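Side-chain contact in AAEL008620-PA odorant-binding protein (Aedes aegypti, PDB 5V13), which binds juvenile hormone in mosquito hemolymph as a member of the odorant-binding protein family: residues 100-103 / 104-108. Residues are numbered along the deposited sequence; the frame is centred on the assembly and turned at random.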
ATOM      1  N   GLU B 100       8.393  18.939 -22.015  1.00 31.28           N
ATOM      2  CA  GLU B 100       9.052  19.034 -23.313  1.00 33.74           C
ATOM      3  C   GLU B 100       9.576  17.674 -23.772  1.00 32.57           C
ATOM      4  O   GLU B 100       9.470  17.332 -24.960  1.00 31.51           O
ATOM      5  CB  GLU B 100      10.171  20.070 -23.246  1.00 41.13           C
ATOM      6  CG  GLU B 100      10.866  20.316 -24.568  1.00 52.86           C
ATOM      7  CD  GLU B 100      11.673  21.593 -24.553  1.00 68.55           C
ATOM      8  OE1 GLU B 100      11.697  22.293 -25.588  1.00 75.36           O
ATOM      9  OE2 GLU B 100      12.272  21.904 -23.500  1.00 72.78           O
ATOM     10  N   GLN B 101      10.127  16.878 -22.849  1.00 28.40           N
ATOM     11  CA  GLN B 101      10.596  15.538 -23.210  1.00 32.48           C
ATOM     12  C   GLN B 101       9.439  14.589 -23.496  1.00 29.65           C
ATOM     13  O   GLN B 101       9.570  13.682 -24.329  1.00 25.31           O
ATOM     14  CB  GLN B 101      11.488  14.965 -22.106  1.00 35.82           C
ATOM     15  CG  GLN B 101      12.889  15.556 -22.091  1.00 42.50           C
ATOM     16  CD  GLN B 101      13.496  15.636 -23.486  1.00 51.21           C
ATOM     17  OE1 GLN B 101      13.771  14.611 -24.118  1.00 51.94           O
ATOM     18  NE2 GLN B 101      13.697  16.857 -23.977  1.00 53.79           N
ATOM     19  N   LEU B 102       8.303  14.775 -22.820  1.00 19.59           N
ATOM     20  CA  LEU B 102       7.127  13.975 -23.142  1.00 22.94           C
ATOM     21  C   LEU B 102       6.673  14.237 -24.575  1.00 24.39           C
ATOM     22  O   LEU B 102       6.395  13.300 -25.334  1.00 22.85           O
ATOM     23  CB  LEU B 102       6.005  14.278 -22.153  1.00 25.26           C
ATOM     24  CG  LEU B 102       4.664  13.581 -22.397  1.00 24.71           C
ATOM     25  CD1 LEU B 102       4.846  12.063 -22.413  1.00 23.16           C
ATOM     26  CD2 LEU B 102       3.661  14.010 -21.323  1.00 25.72           C
ATOM     27  N   GLN B 103       6.600  15.512 -24.966  1.00 25.37           N
ATOM     28  CA  GLN B 103       6.166  15.844 -26.319  1.00 31.04           C
ATOM     29  C   GLN B 103       7.175  15.362 -27.357  1.00 28.26           C
ATOM     30  O   GLN B 103       6.792  14.945 -28.459  1.00 27.46           O
ATOM     31  CB  GLN B 103       5.943  17.351 -26.451  1.00 31.69           C
ATOM     32  CG  GLN B 103       5.336  17.771 -27.785  1.00 35.79           C
ATOM     33  CD  GLN B 103       3.992  17.115 -28.045  1.00 43.87           C
ATOM     34  OE1 GLN B 103       3.175  16.956 -27.135  1.00 47.48           O
ATOM     35  NE2 GLN B 103       3.757  16.729 -29.290  1.00 43.59           N
ATOM     36  N   ALA B 104       8.469  15.415 -27.028  1.00 21.22           N
ATOM     37  CA  ALA B 104       9.477  14.907 -27.959  1.00 26.05           C
ATOM     38  C   ALA B 104       9.285  13.416 -28.215  1.00 20.50           C
ATOM     39  O   ALA B 104       9.343  12.962 -29.365  1.00 24.11           O
ATOM     40  CB  ALA B 104      10.884  15.183 -27.424  1.00 25.02           C
ATOM     41  N   LEU B 105       9.049  12.639 -27.159  1.00 22.62           N
ATOM     42  CA  LEU B 105       8.784  11.216 -27.351  1.00 16.05           C
ATOM     43  C   LEU B 105       7.547  11.002 -28.218  1.00 21.01           C
ATOM     44  O   LEU B 105       7.572  10.201 -29.160  1.00 22.74           O
ATOM     45  CB  LEU B 105       8.648  10.520 -25.995  1.00 17.94           C
ATOM     46  CG  LEU B 105       8.540   8.984 -26.018  1.00 22.42           C
ATOM     47  CD1 LEU B 105       9.222   8.347 -24.809  1.00 20.27           C
ATOM     48  CD2 LEU B 105       7.088   8.544 -26.092  1.00 19.24           C
ATOM     49  N   LYS B 106       6.473  11.750 -27.953  1.00 16.00           N
ATOM     50  CA  LYS B 106       5.281  11.649 -28.795  1.00 20.74           C
ATOM     51  C   LYS B 106       5.589  11.923 -30.266  1.00 27.89           C
ATOM     52  O   LYS B 106       5.081  11.223 -31.151  1.00 31.37           O
ATOM     53  CB  LYS B 106       4.211  12.614 -28.302  1.00 24.88           C
ATOM     54  CG  LYS B 106       3.490  12.156 -27.056  1.00 26.49           C
ATOM     55  CD  LYS B 106       2.373  13.124 -26.733  1.00 27.86           C
ATOM     56  CE  LYS B 106       1.740  12.815 -25.402  1.00 34.08           C
ATOM     57  NZ  LYS B 106       0.936  13.993 -24.947  1.00 32.67           N
ATOM     58  N   ASN B 107       6.408  12.940 -30.554  1.00 24.60           N
ATOM     59  CA  ASN B 107       6.707  13.267 -31.947  1.00 22.45           C
ATOM     60  C   ASN B 107       7.622  12.231 -32.600  1.00 25.23           C
ATOM     61  O   ASN B 107       7.534  12.005 -33.815  1.00 23.24           O
ATOM     62  CB  ASN B 107       7.355  14.651 -32.047  1.00 28.04           C
ATOM     63  CG  ASN B 107       6.442  15.764 -31.559  1.00 35.60           C
ATOM     64  OD1 ASN B 107       5.239  15.574 -31.404  1.00 37.32           O
ATOM     65  ND2 ASN B 107       7.016  16.931 -31.318  1.00 40.21           N
ATOM     66  N   ASN B 108       8.505  11.604 -31.827  1.00 20.27           N
ATOM     67  CA  ASN B 108       9.545  10.749 -32.395  1.00 18.67           C
ATOM     68  C   ASN B 108       9.166   9.274 -32.481  1.00 20.37           C
ATOM     69  O   ASN B 108       9.782   8.540 -33.272  1.00 22.16           O
ATOM     70  CB  ASN B 108      10.830  10.864 -31.574  1.00 23.19           C
ATOM     71  CG  ASN B 108      11.605  12.135 -31.861  1.00 31.08           C
ATOM     72  OD1 ASN B 108      11.600  12.653 -32.980  1.00 28.69           O
ATOM     73  ND2 ASN B 108      12.301  12.631 -30.850  1.00 25.28           N
TER
HETATM   74  O   HOH W   1       3.070  16.191 -24.637  1.00 39.52           O
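Gln103 NE2 donates to Asn107 OD1 at 2.8 Å, a side-chain bond between residues four apart on the outer face of helix 99-113. The bond is bent, with 130° at the hydrogen, and the acceptor lies somewhat out of the Gln103 amide plane. The two amide planes stand 60° apart. Gln103 reaches this position because CG is anti to the backbone N (chi1 -173°) and the chain then folds at chi2, bringing the amide back over the following turn. The other end of the same amide faces Lys106: a water donates to Gln103 OE1 at 2.6 Å and accepts from Lys106 NZ at 3.1 Å. Both ends of the Gln103 amide are thus engaged, which should limit its rotation. Lys106 runs extended beyond CG and crosses the Gln103 side chain at about a right angle, with Lys106 CD 3.9 Å from Gln103 OE1. Its ammonium group also has a long, weak ion pair with Glu92. Beneath these side chains the backbone is regular; Lys106 N, for example, binds Leu102 O at 3.0 Å. Leu102 and Leu105 turn to the inner side, where both touch Ala91 of helix 84-94, and Leu105 also meets Thr139 and Met143 of helix 137-143. The side chain of Leu105 is about 10 Å from the bound juvenile hormone. The pattern is that of an amphipathic surface helix in the largely helical PBP/GOBP fold, with an i to i+4 Gln-Asn bond and a water-bridged i to i+3 Gln-Lys pair on its polar face.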